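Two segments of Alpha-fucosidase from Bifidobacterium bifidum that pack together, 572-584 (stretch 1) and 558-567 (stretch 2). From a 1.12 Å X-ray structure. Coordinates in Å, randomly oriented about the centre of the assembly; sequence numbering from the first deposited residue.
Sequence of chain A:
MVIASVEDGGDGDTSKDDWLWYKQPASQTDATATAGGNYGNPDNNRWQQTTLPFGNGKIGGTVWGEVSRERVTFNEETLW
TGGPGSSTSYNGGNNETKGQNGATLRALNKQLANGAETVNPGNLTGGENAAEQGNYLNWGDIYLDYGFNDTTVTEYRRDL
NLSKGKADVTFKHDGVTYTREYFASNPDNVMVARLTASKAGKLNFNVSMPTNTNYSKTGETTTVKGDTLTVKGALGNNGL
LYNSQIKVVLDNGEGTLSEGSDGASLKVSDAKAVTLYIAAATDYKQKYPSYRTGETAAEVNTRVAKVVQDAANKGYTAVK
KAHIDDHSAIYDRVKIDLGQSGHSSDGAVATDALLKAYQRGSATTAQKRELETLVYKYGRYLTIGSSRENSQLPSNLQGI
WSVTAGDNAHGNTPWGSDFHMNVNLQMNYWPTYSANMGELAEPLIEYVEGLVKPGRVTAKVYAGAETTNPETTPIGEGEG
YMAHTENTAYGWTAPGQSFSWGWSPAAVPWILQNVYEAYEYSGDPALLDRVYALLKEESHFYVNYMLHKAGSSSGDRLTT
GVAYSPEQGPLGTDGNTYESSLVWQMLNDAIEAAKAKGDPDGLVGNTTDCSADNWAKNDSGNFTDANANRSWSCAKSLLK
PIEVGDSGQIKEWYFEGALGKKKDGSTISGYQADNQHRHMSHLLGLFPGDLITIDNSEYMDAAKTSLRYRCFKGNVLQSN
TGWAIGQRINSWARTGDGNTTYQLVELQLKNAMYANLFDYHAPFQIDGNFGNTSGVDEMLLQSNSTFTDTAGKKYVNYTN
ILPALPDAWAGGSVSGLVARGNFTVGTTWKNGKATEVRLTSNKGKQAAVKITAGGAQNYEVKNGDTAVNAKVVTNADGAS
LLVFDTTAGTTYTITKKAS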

ATOM      1  N   GLY A 572      14.250   0.061 -24.673  1.00 10.24           N
ATOM      2  CA  GLY A 572      15.523   0.394 -24.053  1.00 10.16           C
ATOM      3  C   GLY A 572      16.094   1.684 -24.591  1.00  9.71           C
ATOM      4  O   GLY A 572      16.639   1.719 -25.693  1.00 10.59           O
ATOM      5  N   THR A 573      15.945   2.750 -23.814  1.00  8.92           N
ATOM      6  CA  THR A 573      16.524   4.049 -24.147  1.00  8.83           C
ATOM      7  C   THR A 573      17.654   4.376 -23.172  1.00  8.30           C
ATOM      8  O   THR A 573      17.897   3.634 -22.212  1.00  8.12           O
ATOM      9  CB  THR A 573      15.466   5.176 -24.127  1.00  8.95           C
ATOM     10  OG1 THR A 573      14.969   5.352 -22.794  1.00  9.05           O
ATOM     11  CG2 THR A 573      14.302   4.845 -25.049  1.00  9.52           C
ATOM     12  N   ASP A 574      18.346   5.485 -23.426  1.00  8.15           N
ATOM     13  CA  ASP A 574      19.450   5.907 -22.578  1.00  7.95           C
ATOM     14  C   ASP A 574      18.894   6.663 -21.373  1.00  7.73           C
ATOM     15  O   ASP A 574      18.815   7.896 -21.359  1.00  7.75           O
ATOM     16  CB  ASP A 574      20.438   6.753 -23.383  1.00  8.40           C
ATOM     17  CG  ASP A 574      21.774   6.921 -22.690  1.00  8.72           C
ATOM     18  OD1 ASP A 574      21.883   6.642 -21.475  1.00  8.67           O
ATOM     19  OD2 ASP A 574      22.732   7.331 -23.378  1.00 10.16           O
ATOM     20  N   GLY A 575      18.494   5.897 -20.364  1.00  7.58           N
ATOM     21  CA  GLY A 575      17.781   6.440 -19.222  1.00  7.57           C
ATOM     22  C   GLY A 575      16.408   6.938 -19.617  1.00  7.24           C
ATOM     23  O   GLY A 575      15.991   6.821 -20.774  1.00  7.40           O
ATOM     24  N   ASN A 576      15.704   7.500 -18.645  1.00  6.90           N
ATOM     25  CA  ASN A 576      14.426   8.165 -18.871  1.00  6.75           C
ATOM     26  C   ASN A 576      14.039   8.935 -17.616  1.00  6.58           C
ATOM     27  O   ASN A 576      14.671   8.799 -16.570  1.00  6.29           O
ATOM     28  CB  ASN A 576      13.319   7.192 -19.337  1.00  6.92           C
ATOM     29  CG  ASN A 576      13.055   6.061 -18.353  1.00  6.79           C
ATOM     30  OD1 ASN A 576      13.220   6.207 -17.136  1.00  7.51           O
ATOM     31  ND2 ASN A 576      12.619   4.922 -18.883  1.00  7.37           N
ATOM     32  N   THR A 577      12.994   9.740 -17.727  1.00  6.67           N
ATOM     33  CA  THR A 577      12.578  10.604 -16.633  1.00  6.97           C
ATOM     34  C   THR A 577      12.078   9.798 -15.435  1.00  6.56           C
ATOM     35  O   THR A 577      12.340  10.167 -14.286  1.00  6.92           O
ATOM     36  CB  THR A 577      11.519  11.580 -17.126  1.00  6.94           C
ATOM     37  OG1 THR A 577      12.077  12.309 -18.224  1.00  7.07           O
ATOM     38  CG2 THR A 577      11.082  12.550 -16.027  1.00  7.32           C
ATOM     39  N   TYR A 578      11.379   8.698 -15.710  1.00  6.51           N
ATOM     40  CA  TYR A 578      10.915   7.768 -14.686  1.00  6.49           C
ATOM     41  C   TYR A 578      12.068   7.340 -13.761  1.00  6.41           C
ATOM     42  O   TYR A 578      12.046   7.596 -12.548  1.00  6.52           O
ATOM     43  CB  TYR A 578      10.227   6.580 -15.386  1.00  6.58           C
ATOM     44  CG  TYR A 578      10.209   5.280 -14.619  1.00  6.65           C
ATOM     45  CD1 TYR A 578       9.503   5.149 -13.425  1.00  6.98           C
ATOM     46  CD2 TYR A 578      10.883   4.165 -15.112  1.00  6.98           C
ATOM     47  CE1 TYR A 578       9.501   3.941 -12.720  1.00  7.32           C
ATOM     48  CE2 TYR A 578      10.884   2.962 -14.425  1.00  7.57           C
ATOM     49  CZ  TYR A 578      10.193   2.852 -13.237  1.00  6.53           C
ATOM     50  OH  TYR A 578      10.237   1.646 -12.571  1.00  7.17           O
ATOM     51  N   GLU A 579      13.106   6.739 -14.337  1.00  6.35           N
ATOM     52  CA  GLU A 579      14.204   6.235 -13.511  1.00  6.38           C
ATOM     53  C   GLU A 579      15.054   7.343 -12.905  1.00  6.27           C
ATOM     54  O   GLU A 579      15.449   7.256 -11.743  1.00  6.40           O
ATOM     55  CB  GLU A 579      15.085   5.251 -14.280  1.00  6.56           C
ATOM     56  CG  GLU A 579      14.384   3.940 -14.603  1.00  6.95           C
ATOM     57  CD  GLU A 579      15.330   2.772 -14.842  1.00  7.57           C
ATOM     58  OE1 GLU A 579      16.560   2.975 -14.928  1.00  8.72           O
ATOM     59  OE2 GLU A 579      14.836   1.630 -14.958  1.00  8.49           O
ATOM     60  N   SER A 580      15.335   8.385 -13.683  1.00  6.30           N
ATOM     61  CA  SER A 580      16.131   9.492 -13.160  1.00  6.75           C
ATOM     62  C   SER A 580      15.432  10.229 -12.030  1.00  6.52           C
ATOM     63  O   SER A 580      16.088  10.642 -11.073  1.00  6.31           O
ATOM     64  CB  SER A 580      16.552  10.456 -14.264  1.00  6.95           C
ATOM     65  OG  SER A 580      17.482   9.818 -15.117  1.00  7.82           O
ATOM     66  N   SER A 581      14.113  10.376 -12.122  1.00  6.33           N
ATOM     67  CA  SER A 581      13.361  11.020 -11.044  1.00  6.15           C
ATOM     68  C   SER A 581      13.452  10.206  -9.763  1.00  6.24           C
ATOM     69  O   SER A 581      13.608  10.765  -8.670  1.00  6.48           O
ATOM     70  CB  SER A 581      11.897  11.222 -11.432  1.00  6.31           C
ATOM     71  OG  SER A 581      11.788  12.140 -12.506  1.00  7.03           O
ATOM     72  N   LEU A 582      13.364   8.887  -9.906  1.00  6.07           N
ATOM     73  CA  LEU A 582      13.449   7.997  -8.757  1.00  6.16           C
ATOM     74  C   LEU A 582      14.847   7.984  -8.144  1.00  6.21           C
ATOM     75  O   LEU A 582      14.996   8.019  -6.918  1.00  6.38           O
ATOM     76  CB  LEU A 582      13.019   6.579  -9.131  1.00  6.24           C
ATOM     77  CG  LEU A 582      11.518   6.413  -9.379  1.00  6.14           C
ATOM     78  CD1 LEU A 582      11.227   5.011  -9.868  1.00  6.01           C
ATOM     79  CD2 LEU A 582      10.698   6.731  -8.134  1.00  7.19           C
ATOM     80  N   VAL A 583      15.879   7.927  -8.979  1.00  6.02           N
ATOM     81  CA  VAL A 583      17.246   7.900  -8.453  1.00  6.87           C
ATOM     82  C   VAL A 583      17.604   9.243  -7.812  1.00  6.56           C
ATOM     83  O   VAL A 583      18.238   9.279  -6.752  1.00  6.60           O
ATOM     84  CB  VAL A 583      18.269   7.441  -9.519  1.00  7.01           C
ATOM     85  CG1 VAL A 583      19.705   7.569  -9.003  1.00  8.08           C
ATOM     86  CG2 VAL A 583      17.983   5.996  -9.907  1.00  8.08           C
ATOM     87  N   TRP A 584      17.165  10.332  -8.440  1.00  6.65           N
ATOM     88  CA  TRP A 584      17.338  11.665  -7.870  1.00  6.50           C
ATOM     89  C   TRP A 584      16.713  11.733  -6.478  1.00  6.36           C
ATOM     90  O   TRP A 584      17.345  12.224  -5.533  1.00  6.28           O
ATOM     91  CB  TRP A 584      16.732  12.712  -8.801  1.00  7.08           C
ATOM     92  CG  TRP A 584      16.910  14.133  -8.356  1.00  7.42           C
ATOM     93  CD1 TRP A 584      17.922  14.983  -8.699  1.00  7.99           C
ATOM     94  CD2 TRP A 584      16.037  14.876  -7.498  1.00  7.25           C
ATOM     95  NE1 TRP A 584      17.733  16.208  -8.105  1.00  8.28           N
ATOM     96  CE2 TRP A 584      16.581  16.172  -7.366  1.00  8.13           C
ATOM     97  CE3 TRP A 584      14.838  14.576  -6.837  1.00  8.01           C
ATOM     98  CZ2 TRP A 584      15.974  17.165  -6.588  1.00  8.86           C
ATOM     99  CZ3 TRP A 584      14.237  15.563  -6.062  1.00  8.51           C
ATOM    100  CH2 TRP A 584      14.802  16.846  -5.953  1.00  9.11           C
TER
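Stretch 2, residues 558-567: LTTGVAYSPE

Stretch 2 runs as a short strand at 558-559, a turn through Thr 560 and Gly 561, and a second strand that begins at Val 562. This second strand pairs with the strand ending at Asp 574 in stretch 1. The bridges are antiparallel, Thr 573 opposite Ala 563 (CA-CA 5.4 Å) and Asp 574 opposite Val 562 (CA-CA 5.3 Å), although the fitted axes of these short strands approach to 4.3 Å with 115° between their N-to-C directions, far from the 180° of a straight antiparallel pair. The register rests on Thr 573 N donating to Ala 563 O at 2.9 Å, nearly linear at 172°, and on a weak return bond from Ala 563 N to Thr 573 O, 3.1 Å and 135°. Gly 575 N extends the ladder to Gly 561 O at 2.8 Å, while Val 562 CA lies 3.3 Å from Thr 573 O in a CA-H...O contact.

Gly 575 and Gly 561 both have positive phi, 67° and 74°, a region that by itself favours glycine. Packing adds a second constraint at Gly 575: an ideal CB there would lie 2.5 Å from Thr 559 CB, a clash. Gly 572 is similarly confined, its ideal CB falling 2.9 Å from Val 562 CG2.

Three threonines take the p rotamer, each with its hydroxyl engaged. Thr 559 (chi1 66°) donates from OG1 to Asp 574 OD1 at 2.8 Å, and its OG1 also accepts from Gly 561 N at 3.3 Å, bracing the turn. Asp 574, chi1 t, brings its carboxylate nearer stretch 2 than its CB direction alone would suggest. Thr 560 (54°) points toward stretch 1 and donates from OG1 to Glu 579 OE1 at 2.6 Å; its CG2 meets Val 583 CG2 at 3.7 Å. Thr 573 (65°) turns back within its own stretch, OG1 donating to Gly 575 O at 2.7 Å.

The helix starting at Thr 577 crosses the second strand at 106°, with axes 8.3 Å apart at closest approach. Asn 576 caps it: with chi1 at 59° (p), OD1 accepts from Glu 579 N at 2.9 Å and 173°. The same side chain places ND2 3.6 Å from Ala 563 CB and 2.9 Å from water 3, which accepts from ND2 and donates to Ala 563 O and Thr 573 OG1. The CA-to-CB bond of Glu 579 points toward stretch 2, and with chi1 m and chi2 t its CD lies 3.7 Å from Ala 563 CB. Glu 579 OE2 lies 2.9 Å from the oxygen of water 4, which accepts from Tyr 564 N at 2.9 Å.

Tyr 578, with chi1 155° (t) and chi2 65°, presents a ring face to Pro 566. The proline CD lies 4.1 Å from the centroid of the Tyr 578 ring and 25° off its normal, a CH-pi contact. Nearby, water 5 accepts from Tyr 578 N at 2.9 Å and donates to Ser 565 OG at 2.8 Å.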

ATOM      1  N   LEU A 558      24.291  12.371 -16.290  1.00  8.95           N
ATOM      2  CA  LEU A 558      24.260  10.962 -15.921  1.00  8.60           C
ATOM      3  C   LEU A 558      22.854  10.439 -16.151  1.00  8.19           C
ATOM      4  O   LEU A 558      21.877  11.143 -15.886  1.00  8.26           O
ATOM      5  CB  LEU A 558      24.622  10.752 -14.450  1.00  8.77           C
ATOM      6  CG  LEU A 558      26.052  11.035 -13.994  1.00  8.81           C
ATOM      7  CD1 LEU A 558      26.155  10.815 -12.492  1.00  8.97           C
ATOM      8  CD2 LEU A 558      27.058  10.160 -14.736  1.00  9.47           C
ATOM      9  N   THR A 559      22.753   9.211 -16.649  1.00  7.88           N
ATOM     10  CA  THR A 559      21.484   8.494 -16.656  1.00  8.10           C
ATOM     11  C   THR A 559      21.682   7.128 -16.019  1.00  8.20           C
ATOM     12  O   THR A 559      22.801   6.740 -15.671  1.00  8.47           O
ATOM     13  CB  THR A 559      20.914   8.279 -18.079  1.00  8.00           C
ATOM     14  OG1 THR A 559      21.783   7.404 -18.806  1.00  8.95           O
ATOM     15  CG2 THR A 559      20.726   9.600 -18.830  1.00  8.46           C
ATOM     16  N   THR A 560      20.583   6.394 -15.888  1.00  8.44           N
ATOM     17  CA  THR A 560      20.627   5.043 -15.344  1.00  9.07           C
ATOM     18  C   THR A 560      20.892   3.984 -16.416  1.00  9.37           C
ATOM     19  O   THR A 560      20.784   2.788 -16.144  1.00 10.29           O
ATOM     20  CB  THR A 560      19.310   4.701 -14.632  1.00  9.10           C
ATOM     21  OG1 THR A 560      18.218   4.931 -15.531  1.00  8.24           O
ATOM     22  CG2 THR A 560      19.123   5.567 -13.400  1.00 10.69           C
ATOM     23  N   GLY A 561      21.252   4.405 -17.625  1.00  9.63           N
ATOM     24  CA  GLY A 561      21.502   3.452 -18.703  1.00  9.94           C
ATOM     25  C   GLY A 561      20.213   2.864 -19.241  1.00  9.51           C
ATOM     26  O   GLY A 561      19.150   3.492 -19.161  1.00  9.48           O
ATOM     27  N   VAL A 562      20.297   1.652 -19.781  1.00  9.18           N
ATOM     28  CA  VAL A 562      19.158   1.073 -20.485  1.00  9.36           C
ATOM     29  C   VAL A 562      17.904   1.037 -19.605  1.00  8.69           C
ATOM     30  O   VAL A 562      17.936   0.555 -18.468  1.00  8.72           O
ATOM     31  CB  VAL A 562      19.510  -0.284 -21.137  1.00  9.83           C
ATOM     32  CG1 VAL A 562      19.839  -1.331 -20.100  1.00 10.50           C
ATOM     33  CG2 VAL A 562      18.396  -0.739 -22.054  1.00 11.14           C
ATOM     34  N   ALA A 563      16.815   1.580 -20.134  1.00  8.56           N
ATOM     35  CA  ALA A 563      15.590   1.719 -19.355  1.00  8.58           C
ATOM     36  C   ALA A 563      14.352   1.746 -20.223  1.00  8.40           C
ATOM     37  O   ALA A 563      14.387   2.217 -21.369  1.00  9.03           O
ATOM     38  CB  ALA A 563      15.649   2.977 -18.495  1.00  9.28           C
ATOM     39  N   TYR A 564      13.259   1.255 -19.643  1.00  8.21           N
ATOM     40  CA  TYR A 564      11.930   1.296 -20.231  1.00  7.97           C
ATOM     41  C   TYR A 564      11.063   2.215 -19.392  1.00  7.53           C
ATOM     42  O   TYR A 564      11.148   2.201 -18.161  1.00  8.16           O
ATOM     43  CB  TYR A 564      11.335  -0.111 -20.229  1.00  8.36           C
ATOM     44  CG  TYR A 564       9.989  -0.253 -20.898  1.00  8.47           C
ATOM     45  CD1 TYR A 564       9.772   0.229 -22.188  1.00  9.24           C
ATOM     46  CD2 TYR A 564       8.936  -0.898 -20.252  1.00  9.01           C
ATOM     47  CE1 TYR A 564       8.539   0.088 -22.809  1.00  8.83           C
ATOM     48  CE2 TYR A 564       7.700  -1.052 -20.870  1.00  8.91           C
ATOM     49  CZ  TYR A 564       7.510  -0.555 -22.147  1.00  8.88           C
ATOM     50  OH  TYR A 564       6.288  -0.709 -22.758  1.00  9.32           O
ATOM     51  N   SER A 565      10.243   3.025 -20.051  1.00  7.21           N
ATOM     52  CA  SER A 565       9.268   3.837 -19.340  1.00  7.20           C
ATOM     53  C   SER A 565       7.930   3.108 -19.401  1.00  7.19           C
ATOM     54  O   SER A 565       7.283   3.112 -20.448  1.00  7.84           O
ATOM     55  CB  SER A 565       9.149   5.217 -19.984  1.00  7.06           C
ATOM     56  OG  SER A 565       8.458   6.105 -19.120  1.00  7.26           O
ATOM     57  N   PRO A 566       7.516   2.445 -18.299  1.00  7.71           N
ATOM     58  CA  PRO A 566       6.270   1.677 -18.393  1.00  8.23           C
ATOM     59  C   PRO A 566       5.077   2.564 -18.776  1.00  8.34           C
ATOM     60  O   PRO A 566       4.950   3.661 -18.233  1.00  7.48           O
ATOM     61  CB  PRO A 566       6.107   1.111 -16.974  1.00  8.71           C
ATOM     62  CG  PRO A 566       7.501   1.045 -16.442  1.00  8.99           C
ATOM     63  CD  PRO A 566       8.140   2.302 -16.970  1.00  7.84           C
ATOM     64  N   GLU A 567       4.219   2.151 -19.715  1.00  8.81           N
ATOM     65  CA  GLU A 567       4.346   0.965 -20.567  1.00 10.31           C
ATOM     66  C   GLU A 567       4.197   1.415 -22.021  1.00  9.64           C
ATOM     67  O   GLU A 567       3.356   0.890 -22.765  1.00  9.73           O
ATOM     68  CB  GLU A 567       3.229  -0.039 -20.263  1.00 10.76           C
ATOM     69  CG  GLU A 567       3.370  -0.843 -18.990  1.00 13.84           C
ATOM     70  CD  GLU A 567       2.284  -1.908 -18.853  1.00 14.00           C
ATOM     71  OE1 GLU A 567       2.026  -2.348 -17.709  1.00 18.64           O
ATOM     72  OE2 GLU A 567       1.678  -2.300 -19.881  1.00 18.39           O
TER
HETATM   73  O   HOH W   1      19.221  11.548 -15.927  1.00  8.22           O
HETATM   74  O   HOH W   2      16.971   0.028 -16.019  1.00 10.49           O
HETATM   75  O   HOH W   3      12.658   4.468 -21.741  1.00  7.86           O
HETATM   76  O   HOH W   4      13.652   0.037 -17.029  1.00 10.93           O
HETATM   77  O   HOH W   5      10.162   8.160 -18.237  1.00  6.86           O